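Local coordinates for protein squalene synthase HpnC (Alicyclobacillus acidocaldarius subsp. acidocaldarius, PDB 4HD1) that probably takes part in making squalene from farnesyl diphosphate, as a member of the squalene/phytoene synthase family, at residues S33-R38 / L238-K243; P42-V47 / R141-I146; R154-D159 / F224-R229. One frame throughout, in Å; residues are numbered along the deposited sequence.

The three contacts lie in one all-helical chain, within its squalene/phytoene synthase region. Contact 1 brings loop 33-38 against helix 236-257, joining an early loop to the last helix; contacts 2 and 3 both fall in the sequence between its segments, contact 2 first. Contact 2, about 12 Å from contact 1 centre to centre, pairs helix 41-56 with helix 137-146. Contact 3 joins helices 152-172 and 207-227, its centre about 18 Å from that of contact 2 and about 16 Å from that of contact 1. Contact 2 touches both others, through Val36 on Phe44 and through the Arg141-Asp159 salt bridge, while contacts 1 and 3 stay about 6 Å apart at their nearest atoms.

Contact 1 of 3, residues S33-R38 / L238-K243; sequences SLFVPR and LARQLK
Arg240 meets Phe35 with the aliphatic part of its chain and with its backbone. CD comes to 3.7 Å from Phe35 CE1, the two side chains crossing at about a right angle. The guanidinium ends beside the rim, with NH1 in the ring plane 3.9 Å from Phe35 CD1. One ring face lies against the helix backbone: Arg240 C stands 3.9 Å from the ring plane over its centre, and Gln241 N is offset toward the rim. A flat, apolar side chain suits this place, because it can lie close to a peptide already engaged in the helix.

Gln241 follows, its CG anti to the backbone N (chi1 -161°) and its chain bent at chi2 toward the loop. OE1 accepts Phe35 N at 3.0 Å in a bent bond, 137° at the hydrogen, the donor tilted 18° from the carbonyl plane. The same oxygen sits at the ring edge, beside CB and CD2. NE2 donates to Val31 O, which fixes the amide flip. Phe35 is the third residue of a type I turn closed by Val36 N to Ser33 O.

One buried amide thus satisfies Val31 O of helix 29-32 and Phe35 N of the turn, setting both against helix 236-257.

Contact 2 of 3, residues P42-V47 / R141-I146; sequences PHFYSV and RLVLGI. With SO4 (sulfate ion), chain B.
A single methyl, Ile146 CD1, touches three residues of the facing helix: His43, Phe44 and Val47. It lies 3.7 Å from His43 O, 3.9 Å from Phe44 CD1 and 4.1 Å from Val47 CG2. With CD1 anti to CA (chi2 171°), the isoleucine chain is extended and carries this methyl to the neighbouring backbone, while its other branch, CG2, meets His43 CB and Phe44 CE1. A beta-branched residue suits the place because its two branches can meet the facing helix at different points.

Helices 41-56 and 137-146 run nearly antiparallel here, at 153°, with their axes 10.6 Å apart. One turn away from Ile146, Val143 CG2 sits 3.9 Å from Phe44 CZ, approaching the ring obliquely. Next to them Leu142 CD1 meets Val47 CG1 at 3.9 Å, and helix 104-118 covers the leucine through Pro105 and Phe106.

The polar ends point to other partners. His43 ND1 is hydrogen-bonded to Thr95 OG1, while its CB packs on Ile146. Tyr45 faces another way: its OH is bonded to O3 of a sulfate ion, probably from the crystallisation liquor and also held by Ala3 N and Arg19 NE, though the modelled separation of 2.4 Å is doubtfully short.

Between these two segments no hydrogen bond or salt bridge forms, so the contact here rests on apolar packing, on the shape and burial of branched and aromatic carbons.

Contact 3 of 3, residues R154-D159 / F224-R229; sequences RARLSD and FDEGRR
Leu157 presses on the Glu226-Arg229 part of the chain with both its backbone and its side chain, its CA lying 4.7 Å from Gly227 CA. From CB the chain runs to CG, set anti to the carbonyl carbon (chi1 -59°), and there it forks. CD2 comes to 3.5 Å from Glu226 O, with Arg229 CB beside it. CD1 reaches 4.1 Å from Arg229 CG, the two side chains lying side by side and pointing the same way, so the leucine meets the aliphatic part of the arginine. Leu233, in the following loop, also touches Leu157.

In this all-alpha isoprenoid-synthase type of fold, the contact joins helix 152-172 to helix 207-227. Gly227 offers a bare CA, which comes to 3.5 Å from Leu157 O, a CA-H...O contact with an angle of 130° at the hydrogen, and the two backbones are close.

On the more exposed side, Arg156 and Glu226 form a salt bridge, NH1 to OE2 at 3.0 Å. The carboxylate oxygen lies at the guanidinium edge, near its plane, and the two flat groups are 32° apart. The two side chains cross at about a right angle; Arg156 NH2 has a second acidic partner in Glu153.

Contact 1 of 3, residues S33-R38 / L238-K243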
loop_
_atom_site.group_PDB
_atom_site.type_symbol
_atom_site.label_atom_id
_atom_site.label_comp_id
_atom_site.label_asym_id
_atom_site.label_seq_id
_atom_site.Cartn_x
_atom_site.Cartn_y
_atom_site.Cartn_z
ATOM N N SER A 33 -11.186 7.920 -1.286
ATOM C CA SER A 33 -11.198 9.322 -0.870
ATOM C C SER A 33 -12.598 9.865 -0.539
ATOM O O SER A 33 -12.778 11.086 -0.410
ATOM C CB SER A 33 -10.569 10.182 -1.962
ATOM O OG SER A 33 -11.506 10.374 -3.006
ATOM N N LEU A 34 -13.572 8.961 -0.403
ATOM C CA LEU A 34 -14.983 9.315 -0.146
ATOM C C LEU A 34 -15.201 10.121 1.146
ATOM O O LEU A 34 -16.235 10.772 1.322
ATOM C CB LEU A 34 -15.826 8.030 -0.123
ATOM C CG LEU A 34 -17.322 7.995 0.205
ATOM C CD1 LEU A 34 -18.162 8.548 -0.935
ATOM C CD2 LEU A 34 -17.728 6.563 0.517
ATOM N N PHE A 35 -14.217 10.075 2.039
ATOM C CA PHE A 35 -14.325 10.712 3.340
ATOM C C PHE A 35 -13.405 11.900 3.509
ATOM O O PHE A 35 -13.490 12.611 4.508
ATOM C CB PHE A 35 -13.981 9.710 4.428
ATOM C CG PHE A 35 -14.970 8.603 4.565
ATOM C CD1 PHE A 35 -16.110 8.777 5.331
ATOM C CD2 PHE A 35 -14.757 7.380 3.932
ATOM C CE1 PHE A 35 -17.017 7.747 5.475
ATOM C CE2 PHE A 35 -15.661 6.349 4.065
ATOM C CZ PHE A 35 -16.791 6.534 4.840
ATOM N N VAL A 36 -12.512 12.099 2.548
ATOM C CA VAL A 36 -11.474 13.115 2.669
ATOM C C VAL A 36 -12.071 14.501 2.409
ATOM O O VAL A 36 -12.679 14.720 1.350
ATOM C CB VAL A 36 -10.279 12.816 1.724
ATOM C CG1 VAL A 36 -9.178 13.856 1.890
ATOM C CG2 VAL A 36 -9.734 11.408 1.979
ATOM N N PRO A 37 -11.899 15.440 3.374
ATOM C CA PRO A 37 -12.416 16.811 3.213
ATOM C C PRO A 37 -11.804 17.479 1.992
ATOM O O PRO A 37 -10.667 17.164 1.630
ATOM C CB PRO A 37 -11.945 17.546 4.485
ATOM C CG PRO A 37 -11.346 16.516 5.380
ATOM C CD PRO A 37 -11.048 15.292 4.573
ATOM N N ARG A 38 -12.539 18.409 1.381
ATOM C CA ARG A 38 -12.067 19.078 0.167
ATOM C C ARG A 38 -10.683 19.688 0.326
ATOM O O ARG A 38 -9.881 19.630 -0.602
ATOM C CB ARG A 38 -13.053 20.133 -0.339
ATOM C CG ARG A 38 -13.588 21.067 0.728
ATOM C CD ARG A 38 -14.113 22.345 0.092
ATOM N NE ARG A 38 -15.504 22.578 0.471
ATOM C CZ ARG A 38 -16.551 22.058 -0.166
ATOM N NH1 ARG A 38 -16.375 21.271 -1.227
ATOM N NH2 ARG A 38 -17.780 22.325 0.258
ATOM N N LEU A 238 -11.393 10.716 9.031
ATOM C CA LEU A 238 -10.366 9.683 8.880
ATOM C C LEU A 238 -10.808 8.354 9.511
ATOM O O LEU A 238 -10.527 7.281 8.963
ATOM C CB LEU A 238 -9.007 10.143 9.437
ATOM C CG LEU A 238 -7.833 9.143 9.376
ATOM C CD1 LEU A 238 -7.631 8.569 7.980
ATOM C CD2 LEU A 238 -6.548 9.784 9.873
ATOM N N ALA A 239 -11.518 8.425 10.636
ATOM C CA ALA A 239 -11.981 7.213 11.313
ATOM C C ALA A 239 -12.870 6.366 10.406
ATOM O O ALA A 239 -12.654 5.160 10.279
ATOM C CB ALA A 239 -12.695 7.547 12.628
ATOM N N ARG A 240 -13.844 6.996 9.753
ATOM C CA ARG A 240 -14.744 6.281 8.843
ATOM C C ARG A 240 -14.010 5.711 7.627
ATOM O O ARG A 240 -14.343 4.621 7.151
ATOM C CB ARG A 240 -15.898 7.176 8.399
ATOM C CG ARG A 240 -16.810 7.628 9.525
ATOM C CD ARG A 240 -18.076 8.293 9.000
ATOM N NE ARG A 240 -18.398 9.490 9.779
ATOM C CZ ARG A 240 -18.259 10.739 9.339
ATOM N NH1 ARG A 240 -17.827 10.980 8.105
ATOM N NH2 ARG A 240 -18.562 11.753 10.133
ATOM N N GLN A 241 -13.010 6.441 7.136
ATOM C CA GLN A 241 -12.174 5.964 6.030
ATOM C C GLN A 241 -11.443 4.689 6.443
ATOM O O GLN A 241 -11.456 3.692 5.715
ATOM C CB GLN A 241 -11.167 7.035 5.593
ATOM C CG GLN A 241 -10.577 6.819 4.208
ATOM C CD GLN A 241 -11.622 6.971 3.114
ATOM O OE1 GLN A 241 -12.044 8.083 2.782
ATOM N NE2 GLN A 241 -12.057 5.847 2.558
ATOM N N LEU A 242 -10.823 4.724 7.624
ATOM C CA LEU A 242 -10.120 3.558 8.167
ATOM C C LEU A 242 -11.062 2.392 8.390
ATOM O O LEU A 242 -10.736 1.263 8.032
ATOM C CB LEU A 242 -9.401 3.896 9.475
ATOM C CG LEU A 242 -8.199 4.830 9.345
ATOM C CD1 LEU A 242 -7.782 5.285 10.732
ATOM C CD2 LEU A 242 -7.035 4.178 8.602
ATOM N N LYS A 243 -12.229 2.670 8.966
ATOM C CA LYS A 243 -13.213 1.621 9.218
ATOM C C LYS A 243 -13.520 0.911 7.904
ATOM O O LYS A 243 -13.548 -0.317 7.810
ATOM C CB LYS A 243 -14.483 2.206 9.836
ATOM C CG LYS A 243 -15.599 1.191 10.054
ATOM C CD LYS A 243 -16.660 1.737 11.008
ATOM C CE LYS A 243 -17.969 0.968 10.906
ATOM N NZ LYS A 243 -19.078 1.656 11.635
#

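Contact 2 of 3, residues P42-V47 / R141-I146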
loop_
_atom_site.group_PDB
_atom_site.type_symbol
_atom_site.label_atom_id
_atom_site.label_comp_id
_atom_site.label_asym_id
_atom_site.label_seq_id
_atom_site.Cartn_x
_atom_site.Cartn_y
_atom_site.Cartn_z
ATOM N N PRO A 42 -6.455 17.407 -2.275
ATOM C CA PRO A 42 -5.284 17.656 -3.131
ATOM C C PRO A 42 -4.034 16.900 -2.678
ATOM O O PRO A 42 -3.223 16.475 -3.517
ATOM C CB PRO A 42 -5.058 19.165 -2.986
ATOM C CG PRO A 42 -6.412 19.706 -2.708
ATOM C CD PRO A 42 -7.044 18.678 -1.805
ATOM N N HIS A 43 -3.893 16.720 -1.367
ATOM C CA HIS A 43 -2.756 15.993 -0.822
ATOM C C HIS A 43 -2.867 14.513 -1.080
ATOM O O HIS A 43 -1.852 13.830 -1.249
ATOM C CB HIS A 43 -2.587 16.322 0.651
ATOM C CG HIS A 43 -2.535 17.808 0.923
ATOM N ND1 HIS A 43 -1.572 18.604 0.411
ATOM C CD2 HIS A 43 -3.386 18.638 1.656
ATOM C CE1 HIS A 43 -1.789 19.876 0.800
ATOM N NE2 HIS A 43 -2.901 19.896 1.561
ATOM N N PHE A 44 -4.097 13.999 -1.140
ATOM C CA PHE A 44 -4.306 12.617 -1.566
ATOM C C PHE A 44 -3.864 12.438 -3.029
ATOM O O PHE A 44 -3.162 11.473 -3.346
ATOM C CB PHE A 44 -5.752 12.156 -1.307
ATOM C CG PHE A 44 -5.955 11.558 0.064
ATOM C CD1 PHE A 44 -5.907 12.356 1.209
ATOM C CD2 PHE A 44 -6.165 10.189 0.220
ATOM C CE1 PHE A 44 -6.076 11.801 2.475
ATOM C CE2 PHE A 44 -6.338 9.625 1.480
ATOM C CZ PHE A 44 -6.291 10.434 2.606
ATOM N N TYR A 45 -4.228 13.391 -3.895
ATOM C CA TYR A 45 -3.879 13.318 -5.309
ATOM C C TYR A 45 -2.374 13.347 -5.533
ATOM O O TYR A 45 -1.862 12.573 -6.345
ATOM C CB TYR A 45 -4.572 14.412 -6.132
ATOM C CG TYR A 45 -6.082 14.306 -6.156
ATOM C CD1 TYR A 45 -6.716 13.102 -6.476
ATOM C CD2 TYR A 45 -6.880 15.413 -5.873
ATOM C CE1 TYR A 45 -8.099 13.003 -6.502
ATOM C CE2 TYR A 45 -8.269 15.324 -5.897
ATOM C CZ TYR A 45 -8.873 14.117 -6.208
ATOM O OH TYR A 45 -10.248 14.018 -6.231
ATOM N N SER A 46 -1.661 14.203 -4.804
ATOM C CA SER A 46 -0.208 14.288 -4.990
ATOM C C SER A 46 0.536 13.067 -4.432
ATOM O O SER A 46 1.520 12.613 -5.021
ATOM C CB SER A 46 0.362 15.582 -4.407
ATOM O OG SER A 46 0.136 15.652 -3.013
ATOM N N VAL A 47 0.063 12.532 -3.306
ATOM C CA VAL A 47 0.679 11.340 -2.725
ATOM C C VAL A 47 0.417 10.125 -3.607
ATOM O O VAL A 47 1.326 9.328 -3.868
ATOM C CB VAL A 47 0.211 11.096 -1.282
ATOM C CG1 VAL A 47 0.639 9.719 -0.801
ATOM C CG2 VAL A 47 0.775 12.177 -0.372
ATOM N N ARG A 141 0.959 5.686 6.890
ATOM C CA ARG A 141 1.709 6.730 7.593
ATOM C C ARG A 141 1.543 8.128 6.970
ATOM O O ARG A 141 1.373 9.123 7.694
ATOM C CB ARG A 141 3.183 6.336 7.711
ATOM C CG ARG A 141 3.374 5.128 8.617
ATOM C CD ARG A 141 4.824 4.698 8.766
ATOM N NE ARG A 141 4.924 3.720 9.845
ATOM C CZ ARG A 141 6.011 3.500 10.580
ATOM N NH1 ARG A 141 7.130 4.177 10.353
ATOM N NH2 ARG A 141 5.977 2.595 11.548
ATOM N N LEU A 142 1.576 8.189 5.637
ATOM C CA LEU A 142 1.352 9.436 4.904
ATOM C C LEU A 142 -0.084 9.946 5.055
ATOM O O LEU A 142 -0.303 11.152 5.179
ATOM C CB LEU A 142 1.721 9.277 3.422
ATOM C CG LEU A 142 3.199 8.991 3.124
ATOM C CD1 LEU A 142 3.417 8.629 1.664
ATOM C CD2 LEU A 142 4.100 10.150 3.543
ATOM N N VAL A 143 -1.050 9.027 5.050
ATOM C CA VAL A 143 -2.451 9.375 5.289
ATOM C C VAL A 143 -2.635 10.007 6.680
ATOM O O VAL A 143 -3.296 11.047 6.809
ATOM C CB VAL A 143 -3.394 8.161 5.063
ATOM C CG1 VAL A 143 -4.776 8.402 5.672
ATOM C CG2 VAL A 143 -3.507 7.853 3.570
ATOM N N LEU A 144 -2.034 9.402 7.707
ATOM C CA LEU A 144 -2.046 9.990 9.053
ATOM C C LEU A 144 -1.416 11.375 9.015
ATOM O O LEU A 144 -1.937 12.319 9.616
ATOM C CB LEU A 144 -1.299 9.110 10.063
ATOM C CG LEU A 144 -1.928 7.780 10.480
ATOM C CD1 LEU A 144 -0.964 7.014 11.377
ATOM C CD2 LEU A 144 -3.264 8.011 11.179
ATOM N N GLY A 145 -0.300 11.481 8.290
ATOM C CA GLY A 145 0.420 12.741 8.115
ATOM C C GLY A 145 -0.453 13.835 7.533
ATOM O O GLY A 145 -0.428 14.980 8.012
ATOM N N ILE A 146 -1.239 13.483 6.512
ATOM C CA ILE A 146 -2.134 14.446 5.856
ATOM C C ILE A 146 -3.171 14.987 6.845
ATOM O O ILE A 146 -3.475 16.176 6.831
ATOM C CB ILE A 146 -2.794 13.859 4.583
ATOM C CG1 ILE A 146 -1.729 13.617 3.499
ATOM C CG2 ILE A 146 -3.885 14.788 4.052
ATOM C CD1 ILE A 146 -2.219 12.856 2.280
HETATM S S SO4 B . -12.180 16.870 -6.368
HETATM O O1 SO4 B . -12.823 18.010 -5.659
HETATM O O2 SO4 B . -11.029 17.351 -7.195
HETATM O O3 SO4 B . -11.625 15.868 -5.415
HETATM O O4 SO4 B . -13.269 16.248 -7.195
#

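Contact 3 of 3, residues R154-D159 / F224-R229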
loop_
_atom_site.group_PDB
_atom_site.type_symbol
_atom_site.label_atom_id
_atom_site.label_comp_id
_atom_site.label_asym_id
_atom_site.label_seq_id
_atom_site.Cartn_x
_atom_site.Cartn_y
_atom_site.Cartn_z
ATOM N N ARG A 154 0.179 5.928 16.835
ATOM C CA ARG A 154 -0.831 5.811 15.792
ATOM C C ARG A 154 -0.286 5.180 14.509
ATOM O O ARG A 154 -1.006 4.447 13.829
ATOM C CB ARG A 154 -1.495 7.161 15.539
ATOM C CG ARG A 154 -2.469 7.507 16.651
ATOM C CD ARG A 154 -3.181 8.825 16.420
ATOM N NE ARG A 154 -2.318 9.966 16.702
ATOM C CZ ARG A 154 -2.747 11.217 16.838
ATOM N NH1 ARG A 154 -4.041 11.504 16.731
ATOM N NH2 ARG A 154 -1.873 12.184 17.087
ATOM N N ALA A 155 0.988 5.432 14.208
ATOM C CA ALA A 155 1.664 4.777 13.084
ATOM C C ALA A 155 1.699 3.261 13.282
ATOM O O ALA A 155 1.434 2.493 12.348
ATOM C CB ALA A 155 3.072 5.331 12.899
ATOM N N ARG A 156 2.006 2.844 14.512
ATOM C CA ARG A 156 2.076 1.432 14.878
ATOM C C ARG A 156 0.743 0.739 14.594
ATOM O O ARG A 156 0.712 -0.331 13.994
ATOM C CB ARG A 156 2.474 1.306 16.357
ATOM C CG ARG A 156 2.826 -0.096 16.829
ATOM C CD ARG A 156 3.135 -0.137 18.324
ATOM N NE ARG A 156 2.046 0.372 19.170
ATOM C CZ ARG A 156 0.939 -0.306 19.486
ATOM N NH1 ARG A 156 0.731 -1.532 19.019
ATOM N NH2 ARG A 156 0.026 0.250 20.269
ATOM N N LEU A 157 -0.352 1.373 14.997
ATOM C CA LEU A 157 -1.697 0.854 14.746
ATOM C C LEU A 157 -2.069 0.892 13.257
ATOM O O LEU A 157 -2.713 -0.028 12.742
ATOM C CB LEU A 157 -2.720 1.645 15.565
ATOM C CG LEU A 157 -2.526 1.622 17.082
ATOM C CD1 LEU A 157 -3.397 2.682 17.735
ATOM C CD2 LEU A 157 -2.836 0.240 17.655
ATOM N N SER A 158 -1.662 1.964 12.577
ATOM C CA SER A 158 -1.854 2.090 11.132
ATOM C C SER A 158 -1.166 0.935 10.401
ATOM O O SER A 158 -1.778 0.281 9.547
ATOM C CB SER A 158 -1.336 3.444 10.635
ATOM O OG SER A 158 -1.247 3.478 9.223
ATOM N N ASP A 159 0.090 0.669 10.767
ATOM C CA ASP A 159 0.856 -0.424 10.161
ATOM C C ASP A 159 0.147 -1.781 10.294
ATOM O O ASP A 159 0.129 -2.568 9.337
ATOM C CB ASP A 159 2.271 -0.498 10.743
ATOM C CG ASP A 159 3.104 0.760 10.464
ATOM O OD1 ASP A 159 2.737 1.603 9.597
ATOM O OD2 ASP A 159 4.151 0.899 11.134
ATOM N N PHE A 224 -6.003 -6.711 11.794
ATOM C CA PHE A 224 -7.200 -5.872 11.739
ATOM C C PHE A 224 -7.718 -5.515 13.136
ATOM O O PHE A 224 -7.957 -4.342 13.420
ATOM C CB PHE A 224 -8.310 -6.519 10.896
ATOM C CG PHE A 224 -8.109 -6.360 9.419
ATOM C CD1 PHE A 224 -7.918 -5.095 8.862
ATOM C CD2 PHE A 224 -8.112 -7.468 8.575
ATOM C CE1 PHE A 224 -7.725 -4.945 7.497
ATOM C CE2 PHE A 224 -7.917 -7.319 7.207
ATOM C CZ PHE A 224 -7.725 -6.056 6.670
ATOM N N ASP A 225 -7.867 -6.525 14.000
ATOM C CA ASP A 225 -8.339 -6.331 15.378
ATOM C C ASP A 225 -7.482 -5.341 16.161
ATOM O O ASP A 225 -8.006 -4.495 16.873
ATOM C CB ASP A 225 -8.387 -7.661 16.136
ATOM C CG ASP A 225 -9.408 -8.631 15.568
ATOM O OD1 ASP A 225 -10.183 -8.241 14.666
ATOM O OD2 ASP A 225 -9.428 -9.795 16.032
ATOM N N GLU A 226 -6.164 -5.456 16.028
ATOM C CA GLU A 226 -5.245 -4.505 16.650
ATOM C C GLU A 226 -5.331 -3.116 15.989
ATOM O O GLU A 226 -5.306 -2.092 16.674
ATOM C CB GLU A 226 -3.813 -5.043 16.608
ATOM C CG GLU A 226 -2.848 -4.331 17.544
ATOM C CD GLU A 226 -1.381 -4.649 17.269
ATOM O OE1 GLU A 226 -1.078 -5.551 16.445
ATOM O OE2 GLU A 226 -0.518 -3.984 17.887
ATOM N N GLY A 227 -5.448 -3.084 14.665
ATOM C CA GLY A 227 -5.495 -1.814 13.925
ATOM C C GLY A 227 -6.700 -0.951 14.248
ATOM O O GLY A 227 -6.595 0.278 14.355
ATOM N N ARG A 228 -7.838 -1.621 14.407
ATOM C CA ARG A 228 -9.123 -1.039 14.800
ATOM C C ARG A 228 -9.026 0.095 15.823
ATOM O O ARG A 228 -9.799 1.045 15.775
ATOM C CB ARG A 228 -9.972 -2.153 15.401
ATOM C CG ARG A 228 -11.448 -2.084 15.097
ATOM C CD ARG A 228 -12.156 -3.079 15.986
ATOM N NE ARG A 228 -13.476 -3.448 15.492
ATOM C CZ ARG A 228 -14.567 -2.691 15.601
ATOM N NH1 ARG A 228 -15.722 -3.135 15.125
ATOM N NH2 ARG A 228 -14.508 -1.489 16.170
ATOM N N ARG A 229 -8.084 -0.019 16.755
ATOM C CA ARG A 229 -7.931 0.965 17.827
ATOM C C ARG A 229 -7.667 2.383 17.303
ATOM O O ARG A 229 -8.070 3.360 17.929
ATOM C CB ARG A 229 -6.839 0.519 18.816
ATOM C CG ARG A 229 -6.616 1.445 20.009
ATOM C CD ARG A 229 -7.799 1.474 20.965
ATOM N NE ARG A 229 -7.677 2.580 21.916
ATOM C CZ ARG A 229 -8.701 3.160 22.536
ATOM N NH1 ARG A 229 -9.941 2.741 22.309
ATOM N NH2 ARG A 229 -8.485 4.168 23.378
#